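Local coordinates for protein glycerol kinase, putative (PDB 2W40) that probably phosphorylates glycerol at the expense of ATP to give sn-glycerol 3-phosphate, as a member of the FGGY kinase family, at residues C266-G271 and F390-I395; K325-P330 and H379-L384; S353-P358 and S362-S367. One frame throughout, in Å; residues are numbered along the deposited sequence.

Contact 1 of 3, residues C266-G271 and F390-I395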
ATOM      1  N   CYS C 266       7.925 -16.690 -22.390  1.00  9.76           N
ATOM      2  CA  CYS C 266       7.807 -15.976 -21.130  1.00  8.74           C
ATOM      3  C   CYS C 266       7.076 -16.849 -20.126  1.00  9.89           C
ATOM      4  O   CYS C 266       5.979 -17.324 -20.403  1.00 11.70           O
ATOM      5  CB  CYS C 266       7.112 -14.666 -21.352  1.00 11.38           C
ATOM      6  SG  CYS C 266       7.070 -13.667 -19.868  1.00 15.01           S
ATOM      7  N   THR C 267       7.720 -17.127 -18.979  1.00  8.69           N
ATOM      8  CA  THR C 267       7.160 -17.869 -17.906  1.00  9.24           C
ATOM      9  C   THR C 267       6.739 -16.939 -16.787  1.00 10.57           C
ATOM     10  O   THR C 267       7.537 -16.099 -16.355  1.00 13.03           O
ATOM     11  CB  THR C 267       8.192 -18.935 -17.357  1.00 10.86           C
ATOM     12  OG1 THR C 267       8.620 -19.862 -18.417  1.00 13.43           O
ATOM     13  CG2 THR C 267       7.602 -19.720 -16.213  1.00 13.10           C
ATOM     14  N   TYR C 268       5.504 -17.142 -16.308  1.00  9.99           N
ATOM     15  CA  TYR C 268       4.928 -16.427 -15.226  1.00  8.86           C
ATOM     16  C   TYR C 268       4.888 -17.382 -14.026  1.00 11.52           C
ATOM     17  O   TYR C 268       4.169 -18.400 -14.003  1.00 12.07           O
ATOM     18  CB  TYR C 268       3.481 -15.962 -15.540  1.00 11.08           C
ATOM     19  CG  TYR C 268       3.397 -14.959 -16.680  1.00  9.15           C
ATOM     20  CD1 TYR C 268       3.173 -13.637 -16.453  1.00 10.79           C
ATOM     21  CD2 TYR C 268       3.392 -15.352 -17.992  1.00 12.68           C
ATOM     22  CE1 TYR C 268       3.058 -12.737 -17.454  1.00 11.82           C
ATOM     23  CE2 TYR C 268       3.303 -14.376 -19.050  1.00 12.83           C
ATOM     24  CZ  TYR C 268       3.098 -13.115 -18.776  1.00 12.41           C
ATOM     25  OH  TYR C 268       2.944 -12.228 -19.862  1.00 14.07           O
ATOM     26  N   GLY C 269       5.625 -17.023 -13.007  1.00 10.22           N
ATOM     27  CA  GLY C 269       5.755 -17.801 -11.801  1.00 10.51           C
ATOM     28  C   GLY C 269       6.016 -16.876 -10.595  1.00 10.17           C
ATOM     29  O   GLY C 269       5.515 -15.772 -10.545  1.00 10.72           O
ATOM     30  N   THR C 270       6.831 -17.349  -9.645  1.00  9.05           N
ATOM     31  CA  THR C 270       7.317 -16.453  -8.575  1.00  8.60           C
ATOM     32  C   THR C 270       7.880 -15.150  -9.125  1.00  8.72           C
ATOM     33  O   THR C 270       7.558 -14.054  -8.597  1.00  9.53           O
ATOM     34  CB  THR C 270       8.372 -17.213  -7.757  1.00  6.83           C
ATOM     35  OG1 THR C 270       7.821 -18.426  -7.188  1.00 10.18           O
ATOM     36  CG2 THR C 270       8.939 -16.421  -6.651  1.00  9.13           C
ATOM     37  N   GLY C 271       8.706 -15.239 -10.138  1.00  6.96           N
ATOM     38  CA  GLY C 271       9.056 -14.090 -11.008  1.00  8.44           C
ATOM     39  C   GLY C 271       8.511 -14.309 -12.404  1.00  7.57           C
ATOM     40  O   GLY C 271       7.872 -15.310 -12.678  1.00  9.02           O
ATOM     41  N   PHE C 390       3.519  -3.999 -17.225  1.00  5.81           N
ATOM     42  CA  PHE C 390       4.380  -2.857 -17.543  1.00  6.97           C
ATOM     43  C   PHE C 390       5.874  -3.167 -17.544  1.00  7.33           C
ATOM     44  O   PHE C 390       6.614  -2.656 -18.385  1.00  8.20           O
ATOM     45  CB  PHE C 390       4.071  -1.716 -16.578  1.00  8.29           C
ATOM     46  CG  PHE C 390       2.751  -1.026 -16.837  1.00  8.46           C
ATOM     47  CD1 PHE C 390       2.459  -0.396 -18.075  1.00 10.44           C
ATOM     48  CD2 PHE C 390       1.771  -1.016 -15.848  1.00 10.04           C
ATOM     49  CE1 PHE C 390       1.213   0.249 -18.255  1.00  8.73           C
ATOM     50  CE2 PHE C 390       0.571  -0.378 -16.047  1.00 11.27           C
ATOM     51  CZ  PHE C 390       0.286   0.206 -17.271  1.00  9.79           C
ATOM     52  N   GLN C 391       6.295  -3.983 -16.583  1.00  6.44           N
ATOM     53  CA  GLN C 391       7.696  -4.392 -16.562  1.00  7.00           C
ATOM     54  C   GLN C 391       8.063  -5.277 -17.794  1.00  7.49           C
ATOM     55  O   GLN C 391       9.152  -5.129 -18.403  1.00 10.37           O
ATOM     56  CB  GLN C 391       7.968  -5.150 -15.240  1.00  7.73           C
ATOM     57  CG  GLN C 391       8.112  -4.236 -13.998  1.00 12.04           C
ATOM     58  CD  GLN C 391       8.349  -5.072 -12.794  1.00  9.20           C
ATOM     59  OE1 GLN C 391       9.475  -5.304 -12.427  1.00 13.46           O
ATOM     60  NE2 GLN C 391       7.259  -5.603 -12.193  1.00 11.56           N
ATOM     61  N   LEU C 392       7.144  -6.183 -18.138  1.00  8.69           N
ATOM     62  CA  LEU C 392       7.366  -7.047 -19.271  1.00  8.95           C
ATOM     63  C   LEU C 392       7.496  -6.231 -20.547  1.00  8.29           C
ATOM     64  O   LEU C 392       8.309  -6.517 -21.412  1.00  9.66           O
ATOM     65  CB  LEU C 392       6.251  -8.087 -19.308  1.00  9.55           C
ATOM     66  CG  LEU C 392       6.541  -9.170 -20.347  1.00 10.23           C
ATOM     67  CD1 LEU C 392       7.864  -9.963 -20.113  1.00 10.04           C
ATOM     68  CD2 LEU C 392       5.316 -10.076 -20.510  1.00 12.42           C
ATOM     69  N   ASN C 393       6.688  -5.173 -20.675  1.00  8.67           N
ATOM     70  CA  ASN C 393       6.753  -4.301 -21.842  1.00  8.95           C
ATOM     71  C   ASN C 393       8.117  -3.645 -22.005  1.00  8.87           C
ATOM     72  O   ASN C 393       8.671  -3.562 -23.100  1.00 11.61           O
ATOM     73  CB  ASN C 393       5.692  -3.239 -21.714  1.00 10.29           C
ATOM     74  CG  ASN C 393       5.684  -2.315 -22.905  1.00 10.98           C
ATOM     75  OD1 ASN C 393       5.705  -2.767 -24.063  1.00 14.21           O
ATOM     76  ND2 ASN C 393       5.558  -0.982 -22.636  1.00 14.06           N
ATOM     77  N   GLU C 394       8.667  -3.220 -20.865  1.00 10.04           N
ATOM     78  CA  GLU C 394      10.036  -2.685 -20.897  1.00 11.30           C
ATOM     79  C   GLU C 394      11.110  -3.695 -21.407  1.00 10.51           C
ATOM     80  O   GLU C 394      12.008  -3.366 -22.201  1.00 10.33           O
ATOM     81  CB  GLU C 394      10.458  -2.096 -19.533  1.00 12.23           C
ATOM     82  CG  GLU C 394       9.567  -0.974 -19.122  1.00 12.00           C
ATOM     83  CD  GLU C 394      10.087  -0.155 -17.931  1.00 15.24           C
ATOM     84  OE1 GLU C 394      11.221  -0.389 -17.429  1.00 16.93           O
ATOM     85  OE2 GLU C 394       9.321   0.785 -17.492  1.00 17.73           O
ATOM     86  N   ILE C 395      11.003  -4.909 -20.943  1.00 10.04           N
ATOM     87  CA  ILE C 395      11.779  -6.036 -21.397  1.00  9.67           C
ATOM     88  C   ILE C 395      11.613  -6.260 -22.888  1.00 10.21           C
ATOM     89  O   ILE C 395      12.619  -6.438 -23.598  1.00 10.47           O
ATOM     90  CB  ILE C 395      11.506  -7.312 -20.561  1.00  9.69           C
ATOM     91  CG1 ILE C 395      12.145  -7.155 -19.159  1.00 10.35           C
ATOM     92  CG2 ILE C 395      12.048  -8.588 -21.221  1.00  9.87           C
ATOM     93  CD1 ILE C 395      11.685  -8.203 -18.108  1.00 10.36           C
TER
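C266 and Y268 present side chains from one face of strand 264-268 to a single residue of helix 377-403, L392. This is helix-on-sheet packing inside the C-terminal FGGY domain, a member of the actin-like ATPase clan: the strand belongs to a seven-stranded mixed sheet, and the helix lies across from it. The tight part is small and buried. C266 SG lies 3.8 Å from L392 CD1 and 4.0 Å from L392 CD2, so the thiol is met by both methyls of the isopropyl end. L392 reaches the strand because its CG stands anti to the backbone N (chi1 -171°). The Y268 side chain crosses that of L392 at about a right angle, and the methyl comes obliquely to the phenol end of the ring, with Y268 CZ 4.1 Å from L392 CD2. N427 of helix 421-431 also touches L392, and strand 411-414 packs on both C266 and Y268. The looser side begins after the strand ends. The chain from G269 to G271 turns away from the helix, with a 2.8 Å bond from G269 N to G271 O, and G269 and T270 are partly exposed. T270 binds ADP in another structure of this protein; its OG1 here bonds to Q14. In the buried part, L392 CD2 sits 3.3 Å from Y268 OH, a hydroxyl hydrogen-bonded to OD1 of N427.

Contact 2 of 3, residues K325-P330 and H379-L384; sequences KLIDDP and HIVRAL
V381 is the central residue, its two methyls meeting two consecutive residues of the loop. Its CG2 lies 3.5 Å from the backbone O of L326, while V381 CG1 touches I327 CD1 at 4.1 Å. The I327 and V381 side chains cross at about a right angle. With CG1 anti to its backbone N (chi1 -161°) and the chain extended beyond (chi2 -179°), I327 carries CD1 toward the helix. One residue earlier, L326 CD1 meets I380 CG2 at a looser 4.4 Å. No hydrogen bond spans the two segments. The loop gets its direction from the end of helix 315-323, a Schellman motif in which K325, at positive phi, is the C-prime residue; L326 N bonds to L321 O and K325 N to L322 O, turning the chain so that L326 and I327 face helix 377-403. Outside this apolar shell, R377, the first residue of that helix, reaches back to the loop, forming a salt bridge with D328 and a hydrogen bond to the carbonyl of K325. I336 of helix 333-339 covers I327 and V381 together, and F348 of strand 347-349 packs on I380. W320 of the second subunit rests on I380, and N324 of that second subunit on L326.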
ATOM      1  N   LYS C 325      -2.926  -9.826   3.683  1.00 13.66           N
ATOM      2  CA  LYS C 325      -4.390  -9.809   3.755  1.00 13.77           C
ATOM      3  C   LYS C 325      -5.054  -8.966   2.706  1.00 13.97           C
ATOM      4  O   LYS C 325      -6.242  -8.727   2.780  1.00 16.91           O
ATOM      5  CB  LYS C 325      -4.952  -9.409   5.138  1.00 15.05           C
ATOM      6  CG  LYS C 325      -4.369 -10.097   6.334  1.00 16.39           C
ATOM      7  CD  LYS C 325      -4.429 -11.556   6.268  1.00 23.88           C
ATOM      8  CE  LYS C 325      -3.933 -12.102   7.613  1.00 28.20           C
ATOM      9  NZ  LYS C 325      -2.820 -13.044   7.472  1.00 35.48           N
ATOM     10  N   LEU C 326      -4.304  -8.564   1.701  1.00 12.96           N
ATOM     11  CA  LEU C 326      -4.846  -7.809   0.613  1.00 13.41           C
ATOM     12  C   LEU C 326      -5.564  -8.709  -0.399  1.00 14.12           C
ATOM     13  O   LEU C 326      -6.377  -8.231  -1.182  1.00 15.02           O
ATOM     14  CB  LEU C 326      -3.740  -6.994  -0.017  1.00 11.84           C
ATOM     15  CG  LEU C 326      -3.273  -5.838   0.883  1.00 13.86           C
ATOM     16  CD1 LEU C 326      -1.914  -5.254   0.453  1.00 15.10           C
ATOM     17  CD2 LEU C 326      -4.352  -4.741   1.039  1.00 12.17           C
ATOM     18  N   ILE C 327      -5.230 -10.000  -0.425  1.00 14.83           N
ATOM     19  CA  ILE C 327      -5.976 -10.951  -1.219  1.00 16.55           C
ATOM     20  C   ILE C 327      -6.265 -12.096  -0.264  1.00 17.96           C
ATOM     21  O   ILE C 327      -5.487 -12.453   0.610  1.00 17.10           O
ATOM     22  CB  ILE C 327      -5.247 -11.283  -2.524  1.00 17.13           C
ATOM     23  CG1 ILE C 327      -6.173 -11.897  -3.583  1.00 21.78           C
ATOM     24  CG2 ILE C 327      -4.036 -12.140  -2.254  1.00 18.44           C
ATOM     25  CD1 ILE C 327      -5.479 -12.283  -4.941  1.00 19.37           C
ATOM     26  N   ASP C 328      -7.460 -12.649  -0.383  1.00 19.85           N
ATOM     27  CA  ASP C 328      -7.837 -13.818   0.446  1.00 21.78           C
ATOM     28  C   ASP C 328      -7.280 -15.130  -0.160  1.00 22.20           C
ATOM     29  O   ASP C 328      -7.027 -16.067   0.570  1.00 22.87           O
ATOM     30  CB  ASP C 328      -9.385 -13.910   0.550  1.00 22.63           C
ATOM     31  CG  ASP C 328     -10.012 -12.744   1.357  1.00 27.06           C
ATOM     32  OD1 ASP C 328      -9.323 -12.029   2.107  1.00 24.87           O
ATOM     33  OD2 ASP C 328     -11.227 -12.545   1.257  1.00 35.59           O
ATOM     34  N   ASP C 329      -7.144 -15.207  -1.501  1.00 23.85           N
ATOM     35  CA  ASP C 329      -6.531 -16.355  -2.178  1.00 24.12           C
ATOM     36  C   ASP C 329      -6.095 -16.030  -3.579  1.00 23.98           C
ATOM     37  O   ASP C 329      -6.863 -15.389  -4.338  1.00 23.25           O
ATOM     38  CB  ASP C 329      -7.562 -17.500  -2.289  1.00 24.75           C
ATOM     39  CG  ASP C 329      -6.911 -18.847  -2.642  1.00 27.92           C
ATOM     40  OD1 ASP C 329      -6.439 -19.526  -1.686  1.00 36.14           O
ATOM     41  OD2 ASP C 329      -6.794 -19.165  -3.861  1.00 36.45           O
ATOM     42  N   PRO C 330      -4.931 -16.566  -4.010  1.00 25.11           N
ATOM     43  CA  PRO C 330      -4.418 -16.260  -5.335  1.00 24.99           C
ATOM     44  C   PRO C 330      -5.382 -16.535  -6.507  1.00 25.94           C
ATOM     45  O   PRO C 330      -5.281 -15.861  -7.562  1.00 24.52           O
ATOM     46  CB  PRO C 330      -3.207 -17.174  -5.449  1.00 26.68           C
ATOM     47  CG  PRO C 330      -2.807 -17.456  -4.097  1.00 25.67           C
ATOM     48  CD  PRO C 330      -4.021 -17.476  -3.290  1.00 24.80           C
ATOM     49  N   HIS C 379      -8.315  -2.975  -6.062  1.00 13.47           N
ATOM     50  CA  HIS C 379      -7.590  -2.093  -6.943  1.00 11.34           C
ATOM     51  C   HIS C 379      -6.085  -2.205  -6.745  1.00  9.33           C
ATOM     52  O   HIS C 379      -5.301  -2.112  -7.697  1.00  8.49           O
ATOM     53  CB  HIS C 379      -7.986  -0.619  -6.721  1.00 11.55           C
ATOM     54  CG  HIS C 379      -9.444  -0.337  -6.787  1.00 14.08           C
ATOM     55  ND1 HIS C 379     -10.162  -0.266  -7.972  1.00 23.42           N
ATOM     56  CD2 HIS C 379     -10.296   0.031  -5.819  1.00 11.54           C
ATOM     57  CE1 HIS C 379     -11.410   0.108  -7.709  1.00 19.95           C
ATOM     58  NE2 HIS C 379     -11.512   0.286  -6.406  1.00 20.83           N
ATOM     59  N   ILE C 380      -5.668  -2.412  -5.502  1.00 10.07           N
ATOM     60  CA  ILE C 380      -4.225  -2.588  -5.173  1.00 11.45           C
ATOM     61  C   ILE C 380      -3.691  -3.872  -5.784  1.00  9.60           C
ATOM     62  O   ILE C 380      -2.617  -3.902  -6.341  1.00 11.37           O
ATOM     63  CB  ILE C 380      -3.998  -2.504  -3.642  1.00 11.83           C
ATOM     64  CG1 ILE C 380      -4.472  -1.095  -3.138  1.00 13.37           C
ATOM     65  CG2 ILE C 380      -2.580  -2.952  -3.251  1.00 10.60           C
ATOM     66  CD1 ILE C 380      -4.548  -0.942  -1.550  1.00 14.19           C
ATOM     67  N   VAL C 381      -4.464  -4.946  -5.613  1.00  9.22           N
ATOM     68  CA  VAL C 381      -4.155  -6.241  -6.257  1.00  8.47           C
ATOM     69  C   VAL C 381      -4.013  -6.116  -7.774  1.00  8.58           C
ATOM     70  O   VAL C 381      -2.977  -6.529  -8.352  1.00  9.08           O
ATOM     71  CB  VAL C 381      -5.220  -7.322  -5.824  1.00  9.99           C
ATOM     72  CG1 VAL C 381      -5.017  -8.636  -6.656  1.00 11.64           C
ATOM     73  CG2 VAL C 381      -5.103  -7.539  -4.354  1.00 10.13           C
ATOM     74  N   ARG C 382      -5.004  -5.511  -8.417  1.00  9.92           N
ATOM     75  CA  ARG C 382      -4.967  -5.284  -9.874  1.00  8.07           C
ATOM     76  C   ARG C 382      -3.755  -4.484 -10.276  1.00  7.75           C
ATOM     77  O   ARG C 382      -3.139  -4.786 -11.271  1.00  7.35           O
ATOM     78  CB  ARG C 382      -6.286  -4.631 -10.363  1.00  9.34           C
ATOM     79  CG  ARG C 382      -6.273  -4.408 -11.829  1.00 10.33           C
ATOM     80  CD  ARG C 382      -7.525  -3.805 -12.408  1.00 11.78           C
ATOM     81  NE  ARG C 382      -7.160  -3.549 -13.775  1.00 16.21           N
ATOM     82  CZ  ARG C 382      -7.558  -4.199 -14.853  1.00 13.41           C
ATOM     83  NH1 ARG C 382      -8.580  -5.065 -14.817  1.00 14.56           N
ATOM     84  NH2 ARG C 382      -6.967  -3.911 -15.987  1.00 15.19           N
ATOM     85  N   ALA C 383      -3.391  -3.491  -9.461  1.00  6.34           N
ATOM     86  CA  ALA C 383      -2.312  -2.566  -9.852  1.00  6.48           C
ATOM     87  C   ALA C 383      -0.986  -3.407  -9.834  1.00  6.69           C
ATOM     88  O   ALA C 383      -0.082  -3.233 -10.632  1.00  8.53           O
ATOM     89  CB  ALA C 383      -2.224  -1.315  -8.829  1.00  8.16           C
ATOM     90  N   LEU C 384      -0.873  -4.290  -8.826  1.00  7.25           N
ATOM     91  CA  LEU C 384       0.378  -5.130  -8.716  1.00  7.79           C
ATOM     92  C   LEU C 384       0.488  -5.988 -10.041  1.00  7.79           C
ATOM     93  O   LEU C 384       1.541  -6.031 -10.687  1.00  8.66           O
ATOM     94  CB  LEU C 384       0.449  -5.998  -7.489  1.00  8.38           C
ATOM     95  CG  LEU C 384       1.709  -6.834  -7.391  1.00 10.45           C
ATOM     96  CD1 LEU C 384       2.331  -6.897  -5.993  1.00 12.80           C
ATOM     97  CD2 LEU C 384       1.504  -8.244  -7.991  1.00 11.46           C
TER

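Contact 3 of 3, residues S353-P358 and S362-S367; sequences SGLYAP and SDARAS
L355 lies against A364 where the chain of the C-terminal FGGY domain doubles back on itself, in the loop linking strands 347-349 and 366-371 of a small antiparallel sheet. From L355 CB, which stays 4.5 Å from A364 CB, the side chain leaves with CG beside the backbone N and anti to the carbonyl carbon (chi1 -69°). That brings L355 CG to 4.0 Å from A364 CB, the closest approach of the two side chains. Of the branches, L355 CD1 keeps touch with the same methyl at 4.2 Å, whereas L355 CD2 turns to helix 377-403 and lies 3.8 Å from Q391 OE1. The A364 methyl lies over L355 N and CG together, 3.9 Å from the N. One residue earlier the backbones meet directly: G354, with no side chain and a positive phi, gives a CA-H...O contact to the A364 carbonyl, CA to O 3.3 Å. R365 folds back over the turn, its NH1 bonding to S362 O at 2.8 Å and to A364 O at 3.1 Å. The S362 oxygen lies in the guanidinium plane; on the other bond NH1 stands well above the A364 carbonyl plane. R365 NH2 forms a salt bridge with E111 of helix 111-118. Within 353-358, S353 OG lies in plane at the edge of the Y356 ring and shares a hydrogen bond with Y356 OH. Helix 377-403 covers L355, A357 and P358, L500 of helix 482-500 packs on A364, and at A366 the small sheet runs on, antiparallel, into a strand of the second subunit.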
ATOM      1  N   SER C 353      12.186  -6.399  -4.105  1.00  9.82           N
ATOM      2  CA  SER C 353      13.657  -6.688  -4.124  1.00 10.26           C
ATOM      3  C   SER C 353      14.387  -5.861  -5.163  1.00 10.95           C
ATOM      4  O   SER C 353      15.331  -6.304  -5.779  1.00 13.23           O
ATOM      5  CB  SER C 353      13.880  -8.164  -4.160  1.00 10.93           C
ATOM      6  OG  SER C 353      13.474  -8.646  -5.329  1.00 11.71           O
ATOM      7  N   GLY C 354      13.973  -4.606  -5.358  1.00 11.00           N
ATOM      8  CA  GLY C 354      14.569  -3.775  -6.398  1.00  8.48           C
ATOM      9  C   GLY C 354      13.880  -4.039  -7.735  1.00  9.90           C
ATOM     10  O   GLY C 354      12.932  -4.828  -7.863  1.00 11.09           O
ATOM     11  N   LEU C 355      14.315  -3.308  -8.722  1.00  8.84           N
ATOM     12  CA  LEU C 355      13.984  -3.567 -10.122  1.00  8.58           C
ATOM     13  C   LEU C 355      15.111  -4.345 -10.804  1.00  8.93           C
ATOM     14  O   LEU C 355      16.288  -3.980 -10.695  1.00 10.90           O
ATOM     15  CB  LEU C 355      13.747  -2.280 -10.920  1.00  8.55           C
ATOM     16  CG  LEU C 355      12.478  -1.560 -10.512  1.00 10.19           C
ATOM     17  CD1 LEU C 355      12.417  -0.186 -11.127  1.00 16.00           C
ATOM     18  CD2 LEU C 355      11.156  -2.421 -10.710  1.00 11.51           C
ATOM     19  N   TYR C 356      14.726  -5.446 -11.484  1.00  9.59           N
ATOM     20  CA  TYR C 356      15.671  -6.263 -12.276  1.00  9.18           C
ATOM     21  C   TYR C 356      15.666  -5.729 -13.683  1.00  9.13           C
ATOM     22  O   TYR C 356      15.905  -4.489 -13.871  1.00  9.29           O
ATOM     23  CB  TYR C 356      15.296  -7.738 -12.139  1.00  9.90           C
ATOM     24  CG  TYR C 356      15.422  -8.298 -10.687  1.00 13.73           C
ATOM     25  CD1 TYR C 356      16.265  -9.243 -10.377  1.00 18.98           C
ATOM     26  CD2 TYR C 356      14.495  -7.837  -9.674  1.00 15.10           C
ATOM     27  CE1 TYR C 356      16.331  -9.701  -8.975  1.00 19.07           C
ATOM     28  CE2 TYR C 356      14.527  -8.226  -8.338  1.00 15.61           C
ATOM     29  CZ  TYR C 356      15.531  -9.185  -8.028  1.00 18.25           C
ATOM     30  OH  TYR C 356      15.744  -9.780  -6.828  1.00 17.03           O
ATOM     31  N   ALA C 357      15.412  -6.604 -14.692  1.00  8.13           N
ATOM     32  CA  ALA C 357      15.563  -6.103 -16.046  1.00  8.75           C
ATOM     33  C   ALA C 357      14.399  -5.137 -16.404  1.00  8.84           C
ATOM     34  O   ALA C 357      13.253  -5.406 -16.049  1.00  9.57           O
ATOM     35  CB  ALA C 357      15.709  -7.260 -17.081  1.00  8.69           C
ATOM     36  N   PRO C 358      14.679  -4.115 -17.233  1.00  8.06           N
ATOM     37  CA  PRO C 358      16.007  -3.715 -17.818  1.00  8.47           C
ATOM     38  C   PRO C 358      16.728  -2.600 -17.065  1.00 10.07           C
ATOM     39  O   PRO C 358      17.860  -2.232 -17.449  1.00 10.15           O
ATOM     40  CB  PRO C 358      15.637  -3.192 -19.198  1.00 10.00           C
ATOM     41  CG  PRO C 358      14.306  -2.585 -19.067  1.00  9.35           C
ATOM     42  CD  PRO C 358      13.603  -3.359 -17.931  1.00  9.10           C
ATOM     43  N   SER C 362      18.735  -1.598  -7.746  1.00 11.64           N
ATOM     44  CA  SER C 362      18.595  -2.344  -6.495  1.00 13.32           C
ATOM     45  C   SER C 362      18.126  -1.407  -5.344  1.00 13.18           C
ATOM     46  O   SER C 362      17.799  -1.904  -4.301  1.00 16.25           O
ATOM     47  CB  SER C 362      20.019  -2.893  -6.034  1.00 13.50           C
ATOM     48  OG  SER C 362      20.993  -1.849  -5.939  1.00 16.95           O
ATOM     49  N   ASP C 363      18.244  -0.087  -5.558  1.00 12.51           N
ATOM     50  CA  ASP C 363      17.737   0.960  -4.623  1.00 12.99           C
ATOM     51  C   ASP C 363      16.220   1.181  -4.686  1.00 13.32           C
ATOM     52  O   ASP C 363      15.637   1.780  -3.795  1.00 14.89           O
ATOM     53  CB  ASP C 363      18.469   2.279  -4.841  1.00 13.98           C
ATOM     54  CG  ASP C 363      18.373   2.807  -6.233  1.00 16.80           C
ATOM     55  OD1 ASP C 363      18.314   2.073  -7.251  1.00 16.55           O
ATOM     56  OD2 ASP C 363      18.509   4.061  -6.318  1.00 20.47           O
ATOM     57  N   ALA C 364      15.558   0.652  -5.711  1.00 11.90           N
ATOM     58  CA  ALA C 364      14.090   0.696  -5.794  1.00 11.02           C
ATOM     59  C   ALA C 364      13.486  -0.119  -4.659  1.00 10.70           C
ATOM     60  O   ALA C 364      13.944  -1.201  -4.357  1.00 11.67           O
ATOM     61  CB  ALA C 364      13.617   0.187  -7.150  1.00 12.03           C
ATOM     62  N   ARG C 365      12.339   0.362  -4.175  1.00  9.43           N
ATOM     63  CA  ARG C 365      11.523  -0.401  -3.224  1.00  9.44           C
ATOM     64  C   ARG C 365      10.097  -0.388  -3.723  1.00  8.25           C
ATOM     65  O   ARG C 365       9.711   0.464  -4.568  1.00  9.98           O
ATOM     66  CB  ARG C 365      11.636   0.256  -1.855  1.00 10.78           C
ATOM     67  CG  ARG C 365      13.035   0.320  -1.266  1.00 12.31           C
ATOM     68  CD  ARG C 365      13.529  -1.000  -0.954  1.00 14.71           C
ATOM     69  NE  ARG C 365      14.831  -0.875  -0.291  1.00 19.13           N
ATOM     70  CZ  ARG C 365      16.009  -0.977  -0.889  1.00 19.93           C
ATOM     71  NH1 ARG C 365      16.071  -1.318  -2.136  1.00 19.88           N
ATOM     72  NH2 ARG C 365      17.139  -0.839  -0.193  1.00 18.51           N
ATOM     73  N   ALA C 366       9.263  -1.283  -3.224  1.00  7.96           N
ATOM     74  CA  ALA C 366       7.885  -1.380  -3.700  1.00  6.86           C
ATOM     75  C   ALA C 366       7.128  -0.167  -3.200  1.00  7.79           C
ATOM     76  O   ALA C 366       7.262   0.269  -2.048  1.00  9.13           O
ATOM     77  CB  ALA C 366       7.220  -2.693  -3.240  1.00  8.89           C
ATOM     78  N   SER C 367       6.379   0.460  -4.127  1.00  9.37           N
ATOM     79  CA  SER C 367       5.726   1.760  -3.920  1.00  8.07           C
ATOM     80  C   SER C 367       4.315   1.701  -4.498  1.00  8.16           C
ATOM     81  O   SER C 367       4.086   1.111  -5.529  1.00 10.37           O
ATOM     82  CB  SER C 367       6.491   2.815  -4.686  1.00 10.67           C
ATOM     83  OG  SER C 367       7.859   2.730  -4.266  1.00 13.92           O
TER

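How the contacts relate
From the N terminus, the chain enters contact 1 at 266-271, on a strand of the large C-terminal sheet, and that contact closes only at 390-395, midway along helix 377-403. Inside this loop, 325-330 begins contact 2, which the same helix closes earlier, at 379-384. Innermost is contact 3, a short loop from 353-358 to 362-367, which runs into strand 366-371; helix 377-403 follows. The three are thus nested and none cross. Helix 377-403 ties the large sheet (contact 1) to the loop between helices 315-323 and 333-339 (contact 2), and contacts 1 and 3 meet where A357 and P358 pack on E394 and I395. Contacts 2 and 3 both touch the second subunit.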